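Local coordinates for protein cyclic GMP-AMP synthase-like receptor (PDB 7LT2) that senses double-stranded RNA in the cytoplasm and makes the cyclic dinucleotide 2',3'-cGAMP from ATP and GTP as a signal in innate immunity, at residues 314-318 with 319-323; 345-348 with 349-353. All coordinates share one frame; numbering follows the deposited sequence.

Interaction 1. Residues 314-318 with 319-323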
loop_
_atom_site.group_PDB
_atom_site.type_symbol
_atom_site.label_atom_id
_atom_site.label_comp_id
_atom_site.label_asym_id
_atom_site.label_seq_id
_atom_site.Cartn_x
_atom_site.Cartn_y
_atom_site.Cartn_z
ATOM N N GLU A 314 -11.707 -16.549 -13.720
ATOM C CA GLU A 314 -11.388 -17.945 -13.420
ATOM C C GLU A 314 -10.882 -18.112 -11.991
ATOM O O GLU A 314 -11.177 -19.121 -11.340
ATOM C CB GLU A 314 -10.360 -18.482 -14.417
ATOM C CG GLU A 314 -10.846 -18.518 -15.854
ATOM C CD GLU A 314 -11.994 -19.488 -16.066
ATOM O OE1 GLU A 314 -12.210 -20.364 -15.199
ATOM O OE2 GLU A 314 -12.684 -19.373 -17.103
ATOM N N PHE A 315 -10.100 -17.149 -11.494
ATOM C CA PHE A 315 -9.700 -17.172 -10.089
ATOM C C PHE A 315 -10.914 -17.114 -9.174
ATOM O O PHE A 315 -11.019 -17.877 -8.208
ATOM C CB PHE A 315 -8.760 -16.004 -9.783
ATOM C CG PHE A 315 -7.323 -16.248 -10.171
ATOM C CD1 PHE A 315 -6.459 -16.908 -9.312
ATOM C CD2 PHE A 315 -6.832 -15.787 -11.382
ATOM C CE1 PHE A 315 -5.132 -17.121 -9.660
ATOM C CE2 PHE A 315 -5.511 -15.992 -11.735
ATOM C CZ PHE A 315 -4.658 -16.662 -10.872
ATOM N N ILE A 316 -11.840 -16.197 -9.459
ATOM C CA ILE A 316 -13.031 -16.048 -8.630
ATOM C C ILE A 316 -13.875 -17.315 -8.686
ATOM O O ILE A 316 -14.328 -17.828 -7.656
ATOM C CB ILE A 316 -13.838 -14.812 -9.069
ATOM C CG1 ILE A 316 -13.007 -13.536 -8.911
ATOM C CG2 ILE A 316 -15.128 -14.704 -8.269
ATOM C CD1 ILE A 316 -12.656 -13.213 -7.477
ATOM N N ALA A 317 -14.100 -17.837 -9.897
ATOM C CA ALA A 317 -14.876 -19.066 -10.049
ATOM C C ALA A 317 -14.225 -20.229 -9.311
ATOM O O ALA A 317 -14.915 -21.029 -8.667
ATOM C CB ALA A 317 -15.041 -19.402 -11.531
ATOM N N ASP A 318 -12.898 -20.339 -9.395
ATOM C CA ASP A 318 -12.169 -21.363 -8.657
ATOM C C ASP A 318 -12.171 -21.105 -7.154
ATOM O O ASP A 318 -11.793 -22.000 -6.387
ATOM C CB ASP A 318 -10.732 -21.442 -9.183
ATOM C CG ASP A 318 -9.986 -22.668 -8.685
ATOM O OD1 ASP A 318 -10.496 -23.795 -8.863
ATOM O OD2 ASP A 318 -8.878 -22.501 -8.130
ATOM N N GLN A 319 -12.592 -19.911 -6.726
ATOM C CA GLN A 319 -12.675 -19.540 -5.314
ATOM C C GLN A 319 -11.314 -19.621 -4.625
ATOM O O GLN A 319 -11.218 -19.943 -3.440
ATOM C CB GLN A 319 -13.728 -20.385 -4.586
ATOM C CG GLN A 319 -15.102 -20.264 -5.234
ATOM C CD GLN A 319 -16.199 -20.996 -4.492
ATOM O OE1 GLN A 319 -15.971 -21.593 -3.439
ATOM N NE2 GLN A 319 -17.406 -20.956 -5.047
ATOM N N SER A 320 -10.248 -19.304 -5.357
ATOM C CA SER A 320 -8.906 -19.326 -4.787
ATOM C C SER A 320 -8.055 -18.261 -5.459
ATOM O O SER A 320 -7.915 -18.259 -6.686
ATOM C CB SER A 320 -8.264 -20.705 -4.950
ATOM O OG SER A 320 -6.905 -20.679 -4.544
ATOM N N ILE A 321 -7.509 -17.350 -4.658
ATOM C CA ILE A 321 -6.468 -16.431 -5.107
ATOM C C ILE A 321 -5.294 -16.609 -4.155
ATOM O O ILE A 321 -5.269 -15.987 -3.080
ATOM C CB ILE A 321 -6.953 -14.974 -5.138
ATOM C CG1 ILE A 321 -8.161 -14.835 -6.063
ATOM C CG2 ILE A 321 -5.822 -14.050 -5.589
ATOM C CD1 ILE A 321 -8.717 -13.413 -6.140
ATOM N N PRO A 322 -4.332 -17.467 -4.480
ATOM C CA PRO A 322 -3.196 -17.671 -3.574
ATOM C C PRO A 322 -2.416 -16.380 -3.388
ATOM O O PRO A 322 -2.146 -15.652 -4.347
ATOM C CB PRO A 322 -2.358 -18.741 -4.284
ATOM C CG PRO A 322 -3.310 -19.423 -5.213
ATOM C CD PRO A 322 -4.276 -18.358 -5.651
ATOM N N TYR A 323 -2.094 -16.081 -2.131
ATOM C CA TYR A 323 -1.106 -15.057 -1.829
ATOM C C TYR A 323 0.135 -15.314 -2.673
ATOM O O TYR A 323 0.649 -16.435 -2.716
ATOM C CB TYR A 323 -0.793 -15.096 -0.329
ATOM C CG TYR A 323 0.180 -14.061 0.197
ATOM C CD1 TYR A 323 0.151 -12.743 -0.242
ATOM C CD2 TYR A 323 1.108 -14.406 1.172
ATOM C CE1 TYR A 323 1.039 -11.805 0.262
ATOM C CE2 TYR A 323 1.995 -13.480 1.678
ATOM C CZ TYR A 323 1.958 -12.184 1.223
ATOM O OH TYR A 323 2.852 -11.268 1.741
HETATM O O HOH W 1 -16.983 -18.794 -7.459
HETATM O O HOH W 2 -7.336 -20.075 -8.538
#
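Ser320 N and Gln319 N both donate back into the last turn of helix 301-318, to Phe315 O and Ile316 O. Ser320 N meets Phe315 O over 3.3 Å, a fairly straight bond at 161°, whereas Gln319 N reaches Ile316 O at 2.9 Å from above its carbonyl plane and at a more bent angle of 138°. Two waters each tie a backbone carbonyl to a side chain: one donates to Asp318 OD2, 2.9 Å away, and to Ser320 O; the other donates to Ile316 O and accepts from Gln319 NE2. Asp318 CG lies anti to the backbone N (chi1 -168°), which swings the carboxylate over the departing chain, where OD2 also lies against Ser320 CB.

Among the apolar contacts, Phe315 CB meets Ile321 CG1 at 3.9 Å, and Pro322 CD sits at the edge of the Phe315 ring, 4.3 Å from CE1. The same ring has Ser320 O in its plane, 3.3 Å from CD1. Ile316 and Ile321 run side by side, their CD1 atoms 4.2 Å apart, and Ile321 also packs on Thr283 and Val284 of helix 278-291. With Gln319 at positive phi, the arrangement is a Schellman motif closing the C-terminal end of helix 301-318.

Interaction 2. Residues 345-348 with 349-353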
loop_
_atom_site.group_PDB
_atom_site.type_symbol
_atom_site.label_atom_id
_atom_site.label_comp_id
_atom_site.label_asym_id
_atom_site.label_seq_id
_atom_site.Cartn_x
_atom_site.Cartn_y
_atom_site.Cartn_z
ATOM N N ASN A 345 -20.611 -15.214 -11.687
ATOM C CA ASN A 345 -21.700 -15.180 -12.658
ATOM C C ASN A 345 -21.913 -13.770 -13.202
ATOM O O ASN A 345 -22.166 -13.595 -14.401
ATOM C CB ASN A 345 -22.988 -15.709 -12.025
ATOM C CG ASN A 345 -22.931 -17.201 -11.739
ATOM O OD1 ASN A 345 -22.132 -17.932 -12.324
ATOM N ND2 ASN A 345 -23.792 -17.661 -10.840
ATOM N N ARG A 346 -21.834 -12.761 -12.330
ATOM C CA ARG A 346 -21.872 -11.364 -12.759
ATOM C C ARG A 346 -20.836 -11.090 -13.839
ATOM O O ARG A 346 -21.153 -10.561 -14.910
ATOM C CB ARG A 346 -21.598 -10.449 -11.566
ATOM C CG ARG A 346 -22.779 -9.824 -10.881
ATOM C CD ARG A 346 -22.243 -8.656 -10.067
ATOM N NE ARG A 346 -23.139 -8.208 -9.011
ATOM C CZ ARG A 346 -23.858 -7.098 -9.065
ATOM N NH1 ARG A 346 -23.849 -6.317 -10.134
ATOM N NH2 ARG A 346 -24.602 -6.759 -8.016
ATOM N N ILE A 347 -19.579 -11.423 -13.550
ATOM C CA ILE A 347 -18.487 -11.098 -14.457
ATOM C C ILE A 347 -18.640 -11.855 -15.768
ATOM O O ILE A 347 -18.370 -11.313 -16.847
ATOM C CB ILE A 347 -17.143 -11.397 -13.770
ATOM C CG1 ILE A 347 -16.999 -10.535 -12.512
ATOM C CG2 ILE A 347 -15.984 -11.168 -14.725
ATOM C CD1 ILE A 347 -15.838 -10.928 -11.631
ATOM N N GLY A 348 -19.094 -13.108 -15.701
ATOM C CA GLY A 348 -19.329 -13.862 -16.921
ATOM C C GLY A 348 -20.367 -13.213 -17.817
ATOM O O GLY A 348 -20.195 -13.155 -19.037
ATOM N N TYR A 349 -21.461 -12.720 -17.227
ATOM C CA TYR A 349 -22.448 -11.982 -18.008
ATOM C C TYR A 349 -21.827 -10.757 -18.662
ATOM O O TYR A 349 -22.112 -10.454 -19.825
ATOM C CB TYR A 349 -23.626 -11.559 -17.128
ATOM C CG TYR A 349 -24.254 -10.256 -17.588
ATOM C CD1 TYR A 349 -25.124 -10.226 -18.671
ATOM C CD2 TYR A 349 -23.957 -9.054 -16.954
ATOM C CE1 TYR A 349 -25.690 -9.036 -19.105
ATOM C CE2 TYR A 349 -24.515 -7.862 -17.380
ATOM C CZ TYR A 349 -25.380 -7.858 -18.455
ATOM O OH TYR A 349 -25.935 -6.672 -18.878
ATOM N N ILE A 350 -20.987 -10.032 -17.919
ATOM C CA ILE A 350 -20.366 -8.827 -18.461
ATOM C C ILE A 350 -19.457 -9.180 -19.630
ATOM O O ILE A 350 -19.485 -8.519 -20.677
ATOM C CB ILE A 350 -19.611 -8.074 -17.350
ATOM C CG1 ILE A 350 -20.609 -7.536 -16.318
ATOM C CG2 ILE A 350 -18.764 -6.950 -17.937
ATOM C CD1 ILE A 350 -19.970 -6.927 -15.090
ATOM N N ILE A 351 -18.654 -10.238 -19.482
ATOM C CA ILE A 351 -17.770 -10.662 -20.565
ATOM C C ILE A 351 -18.570 -10.972 -21.825
ATOM O O ILE A 351 -18.197 -10.559 -22.931
ATOM C CB ILE A 351 -16.920 -11.867 -20.120
ATOM C CG1 ILE A 351 -16.002 -11.459 -18.966
ATOM C CG2 ILE A 351 -16.098 -12.396 -21.289
ATOM C CD1 ILE A 351 -15.258 -12.613 -18.342
ATOM N N LYS A 352 -19.690 -11.689 -21.680
ATOM C CA LYS A 352 -20.518 -11.995 -22.843
ATOM C C LYS A 352 -21.075 -10.725 -23.471
ATOM O O LYS A 352 -21.228 -10.640 -24.696
ATOM C CB LYS A 352 -21.660 -12.931 -22.448
ATOM C CG LYS A 352 -21.210 -14.279 -21.917
ATOM C CD LYS A 352 -20.412 -15.043 -22.958
ATOM C CE LYS A 352 -21.279 -16.050 -23.692
ATOM N NZ LYS A 352 -21.714 -17.153 -22.791
ATOM N N ASP A 353 -21.378 -9.724 -22.647
ATOM C CA ASP A 353 -22.014 -8.510 -23.142
ATOM C C ASP A 353 -21.032 -7.584 -23.853
ATOM O O ASP A 353 -21.450 -6.786 -24.700
ATOM C CB ASP A 353 -22.686 -7.771 -21.981
ATOM C CG ASP A 353 -23.689 -6.745 -22.446
ATOM O OD1 ASP A 353 -24.673 -7.140 -23.104
ATOM O OD2 ASP A 353 -23.497 -5.548 -22.144
#
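Ile347 and Ile351, one turn apart, cross obliquely on the buried face of an alpha-helix, with Ile347 CG2 4.0 Å from Ile351 CD1. The two branches meet because CG2 of Ile347 is anti to its own backbone N, while Ile351 carries CG1 beside its N (chi1 -64°) and extends CD1 back along the helix. On the way, Ile351 CG1 passes 3.2 Å from Ile347 O, the same carbonyl that accepts the backbone bond from Ile351 N.

That bond is one of four successive i to i+4 bonds that set the spacing of the side chains: Tyr349 N to Asn345 O, Ile350 N to Arg346 O, Ile351 N to Ile347 O and Lys352 N to Gly348 O. All are close to straight, and the bond from Ile351 N to Ile347 O, at 2.9 Å, is the shortest. Gly348 O, besides accepting from Lys352 N, has Lys352 CG 3.3 Å away.

Farther out, the helix is amphipathic. Ile347 rests on Tyr312 and Asn313, and Ile351 on Leu309 and Arg310, all of helix 301-318, whereas Ile350 turns to Leu268 of helix 258-272; 345-353 thus packs against both helices, in the alpha-helical part of the Mab-21 fold. On the exposed side, the Tyr349 ring meets that of His364 with the planes about 70° apart, and Asp353 OD2 is hydrogen-bonded to NE2 of the same histidine. The inner edge of the tyrosine ring is directed at the backbone: Arg346 O lies in the ring plane, 3.8 Å from Tyr349 CD2.

Overall arrangement
Interaction 1 closes the end of helix 301-318 and interaction 2 lies within the next helix, 337-354; their centres are about 17 Å apart and their nearest atoms about 5 Å apart, so they do not touch directly. The two helices pack on each other: Ile316 and Ala317 reach Ser344, just before 345-348, while Ile347 and Ile351 rest on 301-318. Interaction 1 is the closer to functional sites. The Ile321 side chain is about 4 Å from that of Tyr280, inferred to bind ATP, and the Phe315 side chain is about 13 Å from the bound manganese ion. In interaction 2, the side chain of Ile347 is about 8 Å from that of Ile281, of the same inferred ATP site.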